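Local coordinates for extracellular solute-binding protein, family 1 (Bifidobacterium longum subsp. infantis, PDB 6FTH) that probably binds human milk oligosaccharides outside the cell and hands them to an ABC transporter for uptake, at residues 157-162 against 167-172; 181-186 against 292-297. All coordinates share one frame; numbering follows the deposited sequence.

How the contacts relate
Contact 1 (157-162 against 167-172) folds the loop after helix 159-165 back onto the strand-helix junction at 157-162; contact 2 (181-186 against 292-297) sets the far end of the next helix, 173-185, on the same mixed sheet, where strands 154-158 and 292-297 are neighbours. Their centres lie about 9 Å apart, on the same side of the chain's centre, and they touch directly. N158 N, 2.9 Å from G293 O, probably bonds to it, while W161 of contact 1 packs against both segments of contact 2, its CZ3 3.4 Å from G293 CA and its CB 3.6 Å from F183 CE1. Nothing in their geometry ties either contact to the sugar site.

Contact 1 (157-162 against 167-172); sequences INKTWL and LQVPTT
L162 lies across the loop that follows its own helix, and its side chain can be followed outward atom by atom. CB rests 3.6 Å from L167 O. CG stands beside the backbone N, anti to the carbonyl carbon (chi1 -67°), and from there the two methyls part: CD2 packs at 3.9 Å against L167 CB, while CD1 meets V169 CG2 at 3.8 Å. The side chain runs at about a right angle to that of L167, and a branched aliphatic residue suits a place where two apolar neighbours must be met at once. With an alanine here, V169 CG2 and L167 CB would probably lose the methyls that meet them, and a gap would open between helix and loop. A backbone bond ties the loop to the helix: L167 N donates to L162 O at 2.9 Å in a nearly straight bond (175°). Farther along, I157 CD1 and P170 CD reach toward each other, 3.9 Å apart; proline presents apolar ring carbon and has no backbone N-H to satisfy. The start of the helix is secured separately by N158 as N-cap: its OD1 accepts from W161 N at 2.8 Å, the donor lying above the carbonyl plane, and its ND2 sits over one face of the indole near the rim. K159, partly exposed, forms a salt bridge through NZ with D163, and helix 173-185 adds V179 and F183 against L162. This is a strand-to-helix connection with an asparagine N-cap, followed by a loop folded back over its short helix, in the α/β architecture of solute-binding proteins.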
ATOM      1  N   ILE A 157     -15.940   2.951  11.918  1.00 11.58           N
ATOM      2  CA  ILE A 157     -16.823   2.681  13.049  1.00 11.18           C
ATOM      3  C   ILE A 157     -18.252   2.540  12.546  1.00 14.89           C
ATOM      4  O   ILE A 157     -18.640   3.142  11.538  1.00 14.20           O
ATOM      5  CB  ILE A 157     -16.699   3.753  14.142  1.00 12.60           C
ATOM      6  CG1 ILE A 157     -17.345   3.308  15.457  1.00 13.17           C
ATOM      7  CG2 ILE A 157     -17.263   5.068  13.695  1.00 13.71           C
ATOM      8  CD1 ILE A 157     -16.773   4.056  16.626  1.00 12.55           C
ATOM      9  N   ASN A 158     -19.032   1.721  13.256  1.00 12.21           N
ATOM     10  CA  ASN A 158     -20.450   1.525  12.953  1.00 13.95           C
ATOM     11  C   ASN A 158     -21.210   2.713  13.524  1.00 12.59           C
ATOM     12  O   ASN A 158     -21.496   2.779  14.725  1.00 14.34           O
ATOM     13  CB  ASN A 158     -20.966   0.197  13.491  1.00 12.88           C
ATOM     14  CG  ASN A 158     -22.334  -0.100  12.946  1.00 13.43           C
ATOM     15  OD1 ASN A 158     -23.177   0.803  12.902  1.00 16.16           O
ATOM     16  ND2 ASN A 158     -22.527  -1.299  12.441  1.00 14.18           N
ATOM     17  N   LYS A 159     -21.475   3.692  12.649  1.00 13.40           N
ATOM     18  CA  LYS A 159     -22.206   4.890  13.015  1.00 14.20           C
ATOM     19  C   LYS A 159     -23.672   4.582  13.342  1.00 14.21           C
ATOM     20  O   LYS A 159     -24.271   5.267  14.182  1.00 15.50           O
ATOM     21  CB  LYS A 159     -22.099   5.910  11.871  1.00 16.69           C
ATOM     22  CG  LYS A 159     -22.706   7.289  12.169  1.00 18.42           C
ATOM     23  CD  LYS A 159     -22.096   7.953  13.393  1.00 21.96           C
ATOM     24  CE  LYS A 159     -22.321   9.455  13.428  1.00 26.01           C
ATOM     25  NZ  LYS A 159     -23.779   9.805  13.291  1.00 25.96           N
ATOM     26  N   THR A 160     -24.267   3.586  12.683  1.00 15.48           N
ATOM     27  CA  THR A 160     -25.627   3.184  13.041  1.00 14.88           C
ATOM     28  C   THR A 160     -25.684   2.760  14.501  1.00 15.73           C
ATOM     29  O   THR A 160     -26.608   3.124  15.231  1.00 16.24           O
ATOM     30  CB  THR A 160     -26.079   2.044  12.135  1.00 17.54           C
ATOM     31  OG1 THR A 160     -26.144   2.522  10.786  1.00 18.52           O
ATOM     32  CG2 THR A 160     -27.458   1.503  12.557  1.00 19.88           C
ATOM     33  N   TRP A 161     -24.673   2.023  14.954  1.00 15.36           N
ATOM     34  CA  TRP A 161     -24.618   1.627  16.360  1.00 15.70           C
ATOM     35  C   TRP A 161     -24.425   2.830  17.275  1.00 16.75           C
ATOM     36  O   TRP A 161     -25.075   2.936  18.324  1.00 15.95           O
ATOM     37  CB  TRP A 161     -23.489   0.633  16.567  1.00 13.28           C
ATOM     38  CG  TRP A 161     -23.655  -0.731  15.987  1.00 13.79           C
ATOM     39  CD1 TRP A 161     -24.693  -1.203  15.210  1.00 14.80           C
ATOM     40  CD2 TRP A 161     -22.769  -1.838  16.172  1.00 14.92           C
ATOM     41  NE1 TRP A 161     -24.482  -2.515  14.904  1.00 16.41           N
ATOM     42  CE2 TRP A 161     -23.314  -2.939  15.476  1.00 16.37           C
ATOM     43  CE3 TRP A 161     -21.561  -2.000  16.851  1.00 14.29           C
ATOM     44  CZ2 TRP A 161     -22.695  -4.180  15.438  1.00 16.61           C
ATOM     45  CZ3 TRP A 161     -20.941  -3.232  16.824  1.00 15.69           C
ATOM     46  CH2 TRP A 161     -21.506  -4.314  16.119  1.00 14.64           C
ATOM     47  N   LEU A 162     -23.507   3.740  16.926  1.00 14.07           N
ATOM     48  CA  LEU A 162     -23.332   4.932  17.739  1.00 14.57           C
ATOM     49  C   LEU A 162     -24.654   5.667  17.883  1.00 16.21           C
ATOM     50  O   LEU A 162     -25.026   6.093  18.981  1.00 16.32           O
ATOM     51  CB  LEU A 162     -22.311   5.876  17.104  1.00 16.11           C
ATOM     52  CG  LEU A 162     -20.850   5.374  17.058  1.00 15.51           C
ATOM     53  CD1 LEU A 162     -20.036   6.398  16.279  1.00 14.75           C
ATOM     54  CD2 LEU A 162     -20.254   5.148  18.421  1.00 16.28           C
ATOM     55  N   LEU A 167     -24.369   7.652  21.344  1.00 17.53           N
ATOM     56  CA  LEU A 167     -22.947   7.890  21.524  1.00 16.21           C
ATOM     57  C   LEU A 167     -22.418   8.802  20.424  1.00 17.93           C
ATOM     58  O   LEU A 167     -22.863   8.744  19.278  1.00 18.85           O
ATOM     59  CB  LEU A 167     -22.189   6.577  21.450  1.00 16.61           C
ATOM     60  CG  LEU A 167     -22.572   5.550  22.511  1.00 18.44           C
ATOM     61  CD1 LEU A 167     -22.047   4.194  22.109  1.00 18.69           C
ATOM     62  CD2 LEU A 167     -22.038   5.947  23.849  1.00 19.55           C
ATOM     63  N   GLN A 168     -21.458   9.643  20.789  1.00 17.07           N
ATOM     64  CA  GLN A 168     -20.730  10.438  19.815  1.00 15.93           C
ATOM     65  C   GLN A 168     -19.527   9.654  19.302  1.00 16.23           C
ATOM     66  O   GLN A 168     -19.053   8.711  19.932  1.00 15.49           O
ATOM     67  CB  GLN A 168     -20.260  11.737  20.455  1.00 18.67           C
ATOM     68  CG  GLN A 168     -21.418  12.651  20.854  1.00 22.96           C
ATOM     69  CD  GLN A 168     -20.951  13.996  21.372  1.00 32.34           C
ATOM     70  OE1 GLN A 168     -19.766  14.322  21.312  1.00 30.05           O
ATOM     71  NE2 GLN A 168     -21.883  14.781  21.891  1.00 32.44           N
ATOM     72  N   VAL A 169     -19.036  10.063  18.141  1.00 14.95           N
ATOM     73  CA  VAL A 169     -17.778   9.495  17.635  1.00 16.35           C
ATOM     74  C   VAL A 169     -16.680   9.740  18.667  1.00 13.71           C
ATOM     75  O   VAL A 169     -16.518  10.881  19.143  1.00 15.29           O
ATOM     76  CB  VAL A 169     -17.421  10.134  16.285  1.00 14.06           C
ATOM     77  CG1 VAL A 169     -15.981   9.793  15.904  1.00 18.26           C
ATOM     78  CG2 VAL A 169     -18.372   9.641  15.232  1.00 17.26           C
ATOM     79  N   PRO A 170     -15.904   8.728  19.052  1.00 14.34           N
ATOM     80  CA  PRO A 170     -14.894   8.932  20.100  1.00 13.75           C
ATOM     81  C   PRO A 170     -13.680   9.683  19.581  1.00 13.69           C
ATOM     82  O   PRO A 170     -13.226   9.451  18.458  1.00 13.26           O
ATOM     83  CB  PRO A 170     -14.518   7.497  20.497  1.00 15.50           C
ATOM     84  CG  PRO A 170     -14.778   6.707  19.247  1.00 13.43           C
ATOM     85  CD  PRO A 170     -16.003   7.314  18.655  1.00 13.51           C
ATOM     86  N   THR A 171     -13.139  10.567  20.429  1.00 12.36           N
ATOM     87  CA  THR A 171     -11.978  11.377  20.058  1.00 14.26           C
ATOM     88  C   THR A 171     -10.774  11.190  20.973  1.00 14.91           C
ATOM     89  O   THR A 171      -9.756  11.842  20.747  1.00 13.25           O
ATOM     90  CB  THR A 171     -12.312  12.865  20.007  1.00 15.09           C
ATOM     91  OG1 THR A 171     -12.549  13.364  21.330  1.00 16.67           O
ATOM     92  CG2 THR A 171     -13.514  13.126  19.100  1.00 15.38           C
ATOM     93  N   THR A 172     -10.863  10.316  21.979  1.00 12.87           N
ATOM     94  CA  THR A 172      -9.734   9.962  22.830  1.00 13.89           C
ATOM     95  C   THR A 172      -9.771   8.451  23.061  1.00 14.43           C
ATOM     96  O   THR A 172     -10.802   7.795  22.861  1.00 14.05           O
ATOM     97  CB  THR A 172      -9.826  10.631  24.220  1.00 14.27           C
ATOM     98  OG1 THR A 172     -10.955  10.069  24.915  1.00 16.45           O
ATOM     99  CG2 THR A 172      -9.967  12.144  24.126  1.00 15.43           C
TER

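Contact 2 (181-186 against 292-297); sequences KAFKTE and TGVSFG
F183 reaches from its helix to the backbone of G293, and almost the whole contact rests on that one ring. Its CG lies beside the backbone N and anti to the carbonyl carbon (chi1 -71°), a torsion that brings the ring's CD2-CE2 side against G293. The ring carbon CE2 comes within 3.6 Å of G293 CA, with CD2 hardly farther away, in an oblique approach. Glycine suits the position because a CB would point into the ring and collide with CD2; here, too, the chain turns a corner within strand 292-297. V294 makes a looser touch, its CG2 meeting the ring edge near the ring plane at 4.3 Å from F183 CE2. No hydrogen bond crosses between the segments: the contact is van der Waals packing of the ring on backbone and a methyl, and only 89 Å² is buried. Other parts of the fold complete the surroundings of the ring: W161 meets F183 edge-to-face, while L162, L165, I157 and P198 also touch the phenylalanine. A large, flat hydrocarbon side chain is well fitted to so many apolar neighbours. The solvent side of the helix is different. K181 and T185 are exposed, and T185 OG1 donates to K181 O at 3.1 Å, while T185 N bonds the same oxygen from the other face of its plane. Two donors thus hold K181 O, and the threonine hydroxyl finds an acceptor in its own helix. A phenylalanine near the C-terminal end of helix 173-185 packs on a glycine of strand 292-297, a helix-on-sheet packing of an α/β domain.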
ATOM      1  N   LYS A 181     -17.173  -0.718  25.105  1.00 14.62           N
ATOM      2  CA  LYS A 181     -17.923  -1.398  26.163  1.00 13.87           C
ATOM      3  C   LYS A 181     -19.415  -1.381  25.873  1.00 16.87           C
ATOM      4  O   LYS A 181     -20.117  -2.370  26.122  1.00 17.03           O
ATOM      5  CB  LYS A 181     -17.643  -0.750  27.518  1.00 14.84           C
ATOM      6  CG  LYS A 181     -16.220  -1.004  28.035  1.00 16.47           C
ATOM      7  CD  LYS A 181     -15.888  -0.301  29.337  1.00 19.60           C
ATOM      8  CE  LYS A 181     -14.467  -0.671  29.802  1.00 22.10           C
ATOM      9  NZ  LYS A 181     -14.029   0.164  30.984  1.00 30.32           N
ATOM     10  N   ALA A 182     -19.924  -0.259  25.378  1.00 14.57           N
ATOM     11  CA  ALA A 182     -21.331  -0.176  25.007  1.00 15.37           C
ATOM     12  C   ALA A 182     -21.659  -1.129  23.873  1.00 17.23           C
ATOM     13  O   ALA A 182     -22.690  -1.821  23.901  1.00 16.34           O
ATOM     14  CB  ALA A 182     -21.653   1.259  24.610  1.00 16.84           C
ATOM     15  N   PHE A 183     -20.795  -1.197  22.860  1.00 14.85           N
ATOM     16  CA  PHE A 183     -20.989  -2.156  21.779  1.00 14.79           C
ATOM     17  C   PHE A 183     -21.023  -3.571  22.321  1.00 18.05           C
ATOM     18  O   PHE A 183     -21.802  -4.413  21.847  1.00 17.05           O
ATOM     19  CB  PHE A 183     -19.855  -2.042  20.745  1.00 14.46           C
ATOM     20  CG  PHE A 183     -19.886  -0.787  19.880  1.00 15.74           C
ATOM     21  CD1 PHE A 183     -20.933   0.127  19.904  1.00 16.61           C
ATOM     22  CD2 PHE A 183     -18.834  -0.552  19.014  1.00 14.93           C
ATOM     23  CE1 PHE A 183     -20.908   1.246  19.065  1.00 15.81           C
ATOM     24  CE2 PHE A 183     -18.801   0.539  18.189  1.00 13.66           C
ATOM     25  CZ  PHE A 183     -19.829   1.449  18.210  1.00 15.78           C
ATOM     26  N   LYS A 184     -20.189  -3.857  23.322  1.00 16.70           N
ATOM     27  CA  LYS A 184     -20.096  -5.215  23.823  1.00 18.13           C
ATOM     28  C   LYS A 184     -21.381  -5.620  24.527  1.00 18.31           C
ATOM     29  O   LYS A 184     -21.851  -6.746  24.351  1.00 21.65           O
ATOM     30  CB  LYS A 184     -18.893  -5.355  24.755  1.00 17.15           C
ATOM     31  CG  LYS A 184     -18.694  -6.793  25.238  1.00 18.76           C
ATOM     32  CD  LYS A 184     -17.518  -6.970  26.148  1.00 27.68           C
ATOM     33  CE  LYS A 184     -17.287  -8.465  26.494  1.00 31.54           C
ATOM     34  NZ  LYS A 184     -17.119  -9.389  25.303  1.00 32.19           N
ATOM     35  N   THR A 185     -21.991  -4.708  25.288  1.00 17.16           N
ATOM     36  CA  THR A 185     -23.028  -5.111  26.235  1.00 19.08           C
ATOM     37  C   THR A 185     -24.435  -4.678  25.865  1.00 22.93           C
ATOM     38  O   THR A 185     -25.387  -5.206  26.447  1.00 21.11           O
ATOM     39  CB  THR A 185     -22.736  -4.564  27.637  1.00 18.90           C
ATOM     40  OG1 THR A 185     -22.663  -3.135  27.619  1.00 22.32           O
ATOM     41  CG2 THR A 185     -21.418  -5.130  28.158  1.00 23.52           C
ATOM     42  N   GLU A 186     -24.597  -3.726  24.944  1.00 19.18           N
ATOM     43  CA  GLU A 186     -25.896  -3.133  24.671  1.00 18.74           C
ATOM     44  C   GLU A 186     -26.547  -3.643  23.376  1.00 15.32           C
ATOM     45  O   GLU A 186     -27.528  -3.052  22.930  1.00 19.05           O
ATOM     46  CB  GLU A 186     -25.791  -1.597  24.683  1.00 17.78           C
ATOM     47  CG  GLU A 186     -25.222  -1.070  26.021  1.00 20.16           C
ATOM     48  CD  GLU A 186     -25.027   0.420  26.069  1.00 32.72           C
ATOM     49  OE1 GLU A 186     -25.504   1.124  25.151  1.00 32.31           O
ATOM     50  OE2 GLU A 186     -24.394   0.900  27.040  1.00 38.82           O
ATOM     51  N   THR A 292     -19.181  -6.170  13.656  1.00 16.86           N
ATOM     52  CA  THR A 292     -17.997  -5.495  14.185  1.00 14.56           C
ATOM     53  C   THR A 292     -18.227  -3.997  14.352  1.00 12.41           C
ATOM     54  O   THR A 292     -18.756  -3.328  13.462  1.00 15.23           O
ATOM     55  CB  THR A 292     -16.834  -5.744  13.244  1.00 16.10           C
ATOM     56  OG1 THR A 292     -16.605  -7.155  13.131  1.00 17.97           O
ATOM     57  CG2 THR A 292     -15.555  -5.073  13.763  1.00 15.89           C
ATOM     58  N   GLY A 293     -17.788  -3.461  15.493  1.00 13.05           N
ATOM     59  CA  GLY A 293     -17.973  -2.058  15.787  1.00 14.29           C
ATOM     60  C   GLY A 293     -16.915  -1.167  15.146  1.00 14.36           C
ATOM     61  O   GLY A 293     -17.254  -0.143  14.537  1.00 12.82           O
ATOM     62  N   VAL A 294     -15.649  -1.579  15.252  1.00 12.97           N
ATOM     63  CA  VAL A 294     -14.500  -0.781  14.818  1.00 13.04           C
ATOM     64  C   VAL A 294     -13.497  -1.705  14.130  1.00 11.94           C
ATOM     65  O   VAL A 294     -13.194  -2.788  14.636  1.00 12.89           O
ATOM     66  CB  VAL A 294     -13.841  -0.067  16.021  1.00 12.47           C
ATOM     67  CG1 VAL A 294     -12.508   0.589  15.592  1.00 14.51           C
ATOM     68  CG2 VAL A 294     -14.781   0.964  16.636  1.00 13.09           C
ATOM     69  N   SER A 295     -12.970  -1.277  12.989  1.00 12.06           N
ATOM     70  CA  SER A 295     -11.929  -2.040  12.311  1.00 11.07           C
ATOM     71  C   SER A 295     -11.117  -1.101  11.429  1.00 12.58           C
ATOM     72  O   SER A 295     -11.514   0.035  11.165  1.00 14.36           O
ATOM     73  CB  SER A 295     -12.492  -3.211  11.501  1.00 15.83           C
ATOM     74  OG  SER A 295     -13.232  -2.738  10.406  1.00 16.22           O
ATOM     75  N   PHE A 296      -9.963  -1.587  10.982  1.00 11.27           N
ATOM     76  CA  PHE A 296      -9.132  -0.847  10.039  1.00 12.11           C
ATOM     77  C   PHE A 296      -9.264  -1.446   8.652  1.00 12.37           C
ATOM     78  O   PHE A 296      -9.364  -2.670   8.502  1.00 13.58           O
ATOM     79  CB  PHE A 296      -7.664  -0.864  10.481  1.00 11.10           C
ATOM     80  CG  PHE A 296      -7.418  -0.218  11.811  1.00 11.80           C
ATOM     81  CD1 PHE A 296      -7.457   1.154  11.951  1.00 13.51           C
ATOM     82  CD2 PHE A 296      -7.124  -0.984  12.924  1.00 12.10           C
ATOM     83  CE1 PHE A 296      -7.217   1.739  13.191  1.00 14.49           C
ATOM     84  CE2 PHE A 296      -6.886  -0.417  14.155  1.00 11.42           C
ATOM     85  CZ  PHE A 296      -6.911   0.939  14.295  1.00 10.49           C
ATOM     86  N   GLY A 297      -9.254  -0.598   7.630  1.00 11.95           N
ATOM     87  CA  GLY A 297      -9.390  -1.120   6.287  1.00 10.62           C
ATOM     88  C   GLY A 297      -9.193  -0.068   5.222  1.00 13.40           C
ATOM     89  O   GLY A 297      -8.745   1.052   5.489  1.00 13.15           O
TER